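Local coordinates for protein invasin homolog AafB, Major fimbrial subunit of aggregative adherence fimbria II AafA chimeric construct (Escherichia coli, PDB 4OR1) that probably serves as the minor pilin of the AAF/II chaperone-usher fimbriae of enteroaggregative bacteria, here engineered to carry a strand of the major pilin, at residues A[50-55]-A[64-69]; A[121-126]-A[149-154]. All coordinates share one frame; numbering follows the deposited sequence.

Contact 1. Residues A[50-55]-A[64-69]; sequences IQMNAR and YIVQGS. With SO4 (sulfate ion), chain C.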
loop_
_atom_site.group_PDB
_atom_site.type_symbol
_atom_site.label_atom_id
_atom_site.label_comp_id
_atom_site.label_asym_id
_atom_site.label_seq_id
_atom_site.Cartn_x
_atom_site.Cartn_y
_atom_site.Cartn_z
ATOM N N ILE A 50 8.729 2.743 -0.010
ATOM C CA ILE A 50 7.523 1.983 -0.329
ATOM C C ILE A 50 6.715 2.722 -1.395
ATOM O O ILE A 50 6.618 3.948 -1.368
ATOM C CB ILE A 50 6.689 1.710 0.959
ATOM C CG1 ILE A 50 5.722 0.572 0.763
ATOM C CG2 ILE A 50 5.926 2.913 1.426
ATOM C CD1 ILE A 50 6.404 -0.710 0.494
ATOM N N GLN A 51 6.158 1.987 -2.346
ATOM C CA GLN A 51 5.273 2.592 -3.342
ATOM C C GLN A 51 4.256 1.568 -3.768
ATOM O O GLN A 51 4.501 0.365 -3.667
ATOM C CB GLN A 51 6.049 3.114 -4.559
ATOM C CG GLN A 51 6.484 2.056 -5.560
ATOM C CD GLN A 51 7.219 2.631 -6.764
ATOM O OE1 GLN A 51 7.382 3.851 -6.903
ATOM N NE2 GLN A 51 7.666 1.746 -7.647
ATOM N N MET A 52 3.107 2.040 -4.228
ATOM C CA MET A 52 2.038 1.153 -4.643
ATOM C C MET A 52 2.034 1.161 -6.160
ATOM O O MET A 52 2.195 2.212 -6.764
ATOM C CB MET A 52 0.725 1.680 -4.092
ATOM C CG MET A 52 -0.404 0.709 -4.146
ATOM S SD MET A 52 -1.727 1.197 -3.025
ATOM C CE MET A 52 -2.608 -0.363 -2.994
ATOM N N ASN A 53 1.883 0.008 -6.790
ATOM C CA ASN A 53 1.855 -0.007 -8.248
ATOM C C ASN A 53 0.416 0.167 -8.716
ATOM O O ASN A 53 -0.278 -0.796 -9.056
ATOM C CB ASN A 53 2.526 -1.261 -8.810
ATOM C CG ASN A 53 3.922 -1.474 -8.241
ATOM O OD1 ASN A 53 4.877 -0.750 -8.570
ATOM N ND2 ASN A 53 4.042 -2.461 -7.367
ATOM N N ALA A 54 -0.020 1.420 -8.687
ATOM C CA ALA A 54 -1.385 1.815 -8.988
ATOM C C ALA A 54 -1.293 3.261 -9.431
ATOM O O ALA A 54 -0.294 3.932 -9.131
ATOM C CB ALA A 54 -2.236 1.714 -7.746
ATOM N N ARG A 55 -2.319 3.762 -10.125
ATOM C CA ARG A 55 -2.312 5.176 -10.500
ATOM C C ARG A 55 -2.314 6.043 -9.257
ATOM O O ARG A 55 -3.077 5.796 -8.315
ATOM C CB ARG A 55 -3.494 5.556 -11.383
ATOM C CG ARG A 55 -3.428 6.999 -11.853
ATOM C CD ARG A 55 -3.885 7.081 -13.281
ATOM N NE ARG A 55 -3.869 8.420 -13.862
ATOM C CZ ARG A 55 -2.794 9.015 -14.351
ATOM N NH1 ARG A 55 -1.615 8.418 -14.291
ATOM N NH2 ARG A 55 -2.896 10.221 -14.895
ATOM N N TYR A 64 -3.644 6.835 -3.908
ATOM C CA TYR A 64 -3.756 6.012 -5.101
ATOM C C TYR A 64 -5.190 5.716 -5.499
ATOM O O TYR A 64 -6.116 5.784 -4.673
ATOM C CB TYR A 64 -3.000 4.702 -4.887
ATOM C CG TYR A 64 -1.507 4.875 -4.844
ATOM C CD1 TYR A 64 -0.764 4.937 -6.032
ATOM C CD2 TYR A 64 -0.830 4.997 -3.620
ATOM C CE1 TYR A 64 0.621 5.111 -6.003
ATOM C CE2 TYR A 64 0.558 5.160 -3.574
ATOM C CZ TYR A 64 1.279 5.216 -4.764
ATOM O OH TYR A 64 2.647 5.386 -4.727
ATOM N N ILE A 65 -5.367 5.379 -6.773
ATOM C CA ILE A 65 -6.638 4.897 -7.268
ATOM C C ILE A 65 -6.449 3.473 -7.781
ATOM O O ILE A 65 -5.801 3.258 -8.809
ATOM C CB ILE A 65 -7.175 5.792 -8.391
ATOM C CG1 ILE A 65 -6.934 7.265 -8.053
ATOM C CG2 ILE A 65 -8.685 5.532 -8.617
ATOM C CD1 ILE A 65 -7.337 8.208 -9.133
ATOM N N VAL A 66 -6.988 2.498 -7.050
ATOM C CA VAL A 66 -6.902 1.094 -7.453
ATOM C C VAL A 66 -8.141 0.741 -8.280
ATOM O O VAL A 66 -9.262 1.059 -7.882
ATOM C CB VAL A 66 -6.798 0.154 -6.223
ATOM C CG1 VAL A 66 -6.521 -1.286 -6.658
ATOM C CG2 VAL A 66 -5.704 0.629 -5.256
ATOM N N GLN A 67 -7.937 0.110 -9.440
ATOM C CA GLN A 67 -9.033 -0.278 -10.344
ATOM C C GLN A 67 -9.492 -1.714 -10.071
ATOM O O GLN A 67 -8.764 -2.495 -9.465
ATOM C CB GLN A 67 -8.618 -0.115 -11.815
ATOM N N GLY A 68 -10.697 -2.055 -10.515
ATOM C CA GLY A 68 -11.240 -3.408 -10.342
ATOM C C GLY A 68 -10.496 -4.417 -11.193
ATOM O O GLY A 68 -9.859 -4.044 -12.178
ATOM N N SER A 69 -10.569 -5.692 -10.808
ATOM C CA SER A 69 -9.863 -6.770 -11.515
ATOM C C SER A 69 -10.559 -7.129 -12.831
ATOM O O SER A 69 -9.895 -7.346 -13.841
ATOM C CB SER A 69 -9.690 -8.005 -10.623
HETATM S S SO4 C . 1.108 7.150 -12.704
HETATM O O1 SO4 C . 1.816 6.057 -12.045
HETATM O O2 SO4 C . 1.076 6.944 -14.152
HETATM O O3 SO4 C . -0.253 7.196 -12.179
HETATM O O4 SO4 C . 1.781 8.401 -12.365
#

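Contact 2. Residues A[121-126]-A[149-154]; sequences EYIFSV and TSTITV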
loop_
_atom_site.group_PDB
_atom_site.type_symbol
_atom_site.label_atom_id
_atom_site.label_comp_id
_atom_site.label_asym_id
_atom_site.label_seq_id
_atom_site.Cartn_x
_atom_site.Cartn_y
_atom_site.Cartn_z
ATOM N N GLU A 121 -13.383 -7.543 -7.151
ATOM C CA GLU A 121 -12.057 -7.831 -6.638
ATOM C C GLU A 121 -11.042 -6.752 -6.918
ATOM O O GLU A 121 -10.936 -6.250 -8.040
ATOM C CB GLU A 121 -11.559 -9.171 -7.159
ATOM C CG GLU A 121 -11.914 -10.308 -6.226
ATOM C CD GLU A 121 -11.279 -11.625 -6.600
ATOM O OE1 GLU A 121 -10.234 -11.626 -7.295
ATOM O OE2 GLU A 121 -11.833 -12.660 -6.176
ATOM N N TYR A 122 -10.282 -6.413 -5.882
ATOM C CA TYR A 122 -9.262 -5.392 -5.990
ATOM C C TYR A 122 -7.920 -5.948 -5.556
ATOM O O TYR A 122 -7.781 -6.453 -4.439
ATOM C CB TYR A 122 -9.657 -4.171 -5.164
ATOM C CG TYR A 122 -10.998 -3.600 -5.572
ATOM C CD1 TYR A 122 -11.103 -2.702 -6.640
ATOM C CD2 TYR A 122 -12.168 -3.983 -4.909
ATOM C CE1 TYR A 122 -12.331 -2.180 -7.019
ATOM C CE2 TYR A 122 -13.403 -3.477 -5.294
ATOM C CZ TYR A 122 -13.477 -2.571 -6.341
ATOM O OH TYR A 122 -14.697 -2.047 -6.719
ATOM N N ILE A 123 -6.951 -5.877 -6.465
ATOM C CA ILE A 123 -5.583 -6.323 -6.198
ATOM C C ILE A 123 -4.703 -5.154 -5.739
ATOM O O ILE A 123 -4.480 -4.190 -6.492
ATOM C CB ILE A 123 -4.934 -6.961 -7.460
ATOM C CG1 ILE A 123 -5.678 -8.233 -7.884
ATOM C CG2 ILE A 123 -3.438 -7.245 -7.213
ATOM C CD1 ILE A 123 -5.417 -8.640 -9.313
ATOM N N PHE A 124 -4.215 -5.229 -4.504
ATOM C CA PHE A 124 -3.245 -4.254 -4.024
ATOM C C PHE A 124 -1.857 -4.789 -4.330
ATOM O O PHE A 124 -1.539 -5.928 -3.977
ATOM C CB PHE A 124 -3.391 -4.026 -2.523
ATOM C CG PHE A 124 -4.702 -3.429 -2.115
ATOM C CD1 PHE A 124 -5.352 -2.499 -2.914
ATOM C CD2 PHE A 124 -5.293 -3.802 -0.922
ATOM C CE1 PHE A 124 -6.573 -1.945 -2.527
ATOM C CE2 PHE A 124 -6.508 -3.247 -0.520
ATOM C CZ PHE A 124 -7.146 -2.316 -1.326
ATOM N N SER A 125 -1.036 -3.977 -4.988
ATOM C CA SER A 125 0.329 -4.375 -5.292
ATOM C C SER A 125 1.315 -3.312 -4.842
ATOM O O SER A 125 1.239 -2.155 -5.264
ATOM C CB SER A 125 0.488 -4.644 -6.775
ATOM O OG SER A 125 1.850 -4.858 -7.083
ATOM N N VAL A 126 2.251 -3.719 -3.990
ATOM C CA VAL A 126 3.164 -2.797 -3.322
ATOM C C VAL A 126 4.616 -3.245 -3.449
ATOM O O VAL A 126 4.921 -4.415 -3.208
ATOM C CB VAL A 126 2.816 -2.716 -1.835
ATOM C CG1 VAL A 126 3.816 -1.864 -1.104
ATOM C CG2 VAL A 126 1.423 -2.144 -1.657
ATOM N N THR A 149 1.704 -8.723 -3.217
ATOM C CA THR A 149 0.340 -8.401 -3.628
ATOM C C THR A 149 -0.687 -9.107 -2.770
ATOM O O THR A 149 -0.460 -10.224 -2.309
ATOM C CB THR A 149 0.056 -8.776 -5.086
ATOM O OG1 THR A 149 -0.159 -10.191 -5.173
ATOM C CG2 THR A 149 1.202 -8.350 -6.023
ATOM N N SER A 150 -1.817 -8.443 -2.566
ATOM C CA SER A 150 -2.928 -9.005 -1.816
ATOM C C SER A 150 -4.213 -8.615 -2.519
ATOM O O SER A 150 -4.288 -7.554 -3.138
ATOM C CB SER A 150 -2.934 -8.498 -0.369
ATOM O OG SER A 150 -3.674 -9.365 0.473
ATOM N N THR A 151 -5.214 -9.485 -2.438
ATOM C CA THR A 151 -6.492 -9.238 -3.068
ATOM C C THR A 151 -7.572 -9.000 -2.027
ATOM O O THR A 151 -7.621 -9.680 -1.008
ATOM C CB THR A 151 -6.879 -10.397 -4.003
ATOM O OG1 THR A 151 -5.928 -10.466 -5.071
ATOM C CG2 THR A 151 -8.266 -10.188 -4.610
ATOM N N ILE A 152 -8.422 -8.018 -2.287
ATOM C CA ILE A 152 -9.602 -7.788 -1.462
ATOM C C ILE A 152 -10.862 -7.988 -2.299
ATOM O O ILE A 152 -10.882 -7.667 -3.496
ATOM C CB ILE A 152 -9.615 -6.376 -0.845
ATOM C CG1 ILE A 152 -9.532 -5.308 -1.937
ATOM C CG2 ILE A 152 -8.496 -6.217 0.163
ATOM C CD1 ILE A 152 -9.994 -3.963 -1.467
ATOM N N THR A 153 -11.908 -8.521 -1.673
ATOM C CA THR A 153 -13.171 -8.748 -2.366
ATOM C C THR A 153 -14.272 -7.925 -1.700
ATOM O O THR A 153 -14.582 -8.132 -0.528
ATOM C CB THR A 153 -13.556 -10.266 -2.415
ATOM O OG1 THR A 153 -13.714 -10.778 -1.086
ATOM C CG2 THR A 153 -12.486 -11.109 -3.145
ATOM N N VAL A 154 -14.840 -6.978 -2.445
ATOM C CA VAL A 154 -15.987 -6.217 -1.959
ATOM C C VAL A 154 -17.233 -7.005 -2.316
ATOM O O VAL A 154 -17.503 -7.256 -3.499
ATOM C CB VAL A 154 -16.054 -4.781 -2.537
ATOM C CG1 VAL A 154 -17.356 -4.086 -2.136
ATOM C CG2 VAL A 154 -14.877 -3.962 -2.049
#

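Contact 1. Residues A[50-55]-A[64-69]
M52 and Y64 illustrate how one aromatic ring can tie two beta strands together without those strands being neighbours. The CB of M52 lies over the centre of the Y64 ring, 3.5 Å from the centroid, as a CH-pi contact. The two side chains slide past each other in opposite directions, and SD stands obliquely above the same ring, 4.5 Å from its centroid, in a Met-aromatic contact. M52 CG is anti to the backbone N (chi1 -166°), and from there the extended chain carries CE to within 4.0 Å of V66 CG2, the two side chains crossing at about a right angle. A54 adds its methyl, CB resting 3.9 Å from Y64 CD1.

The ring edge meets polar atoms: the carbonyl oxygens of A54 and R55 lie near its plane, beside CD1. Of the hydrogen bonds, the firm one is from I65 N to R55 O, 2.8 Å long and nearly straight at 169°. The bond from M52 N to the phenolic OH of Y64 is weak, at 3.4 Å.

R55 then turns outward to a sulfate ion, probably from the crystallisation liquor; NH1 makes a weak, bent bond of 2.8 Å to sulfate O3. Q56 N also binds the sulfate.

Strand segments 50-52 and 64-67 approach to 9.8 Å at 46°, too far apart to pair. They belong to the two facing sheets of an immunoglobulin-like sandwich, which the chain joins through N53 and A54, with M52, Y64 and V66 in the buried interior between them.

Contact 2. Residues A[121-126]-A[149-154]
The carbonyl oxygen of Y122 receives the N-H of I152 at 2.7 Å, N to O, and also the CA-H of T151. Y122 N returns a bond to I152 O, and F124 and S150 exchange a second pair, giving an antiparallel ladder whose segments run at 157°. The arrangement is consistent with donor-strand complementation, by which chaperone-usher pilins complete an immunoglobulin-like fold. Residues 149-154 come from the major pilin AafA and are fused here to AafB by design, so this pairing belongs to the construct; its antiparallel course beside strand 120-131 is consistent with the donor strand of an assembled fibre.

Y122, F124, S150 and I152 face the interior. I152 CG1 lies between its backbone N and carbonyl carbon (chi1 57°), against Y122 CB at 3.4 Å. CD1 approaches F124 CZ obliquely, and CG2 touches CE2 of that ring, so both branches of the I152 side chain meet the phenyl group. L17 and L76 also pack on F124. V154 CG2 reaches Y122 CE2 at 3.6 Å, while the phenolic OH bonds to K118 O, much as in a tyrosine corner.

The other face carries E121, I123, S125 and the three threonines. There E121 and T153 lie side by side, pointing the same way, and T151 OG1 sits 3.6 Å from I123 CG1.

Contacts 1 and 2 lie about 9 Å apart, centre to centre, and share a sheet in which strand 47-52 pairs with strand 120-131, itself the partner of the fused AafA strand. Probable backbone hydrogen bonds join them at two places: N53 N to S125 O, 2.7 Å, and S69 N to E121 O, 2.8 Å. N53 ND2 adds a bond to S125 OG. Inside the sandwich, F124 touches both M52 and V66, so one phenyl group connects the packing of contact 1 with that of the donor strand in contact 2. I50 CD1 meets V126 CG1 nearby. The sulfate belongs to contact 1 alone.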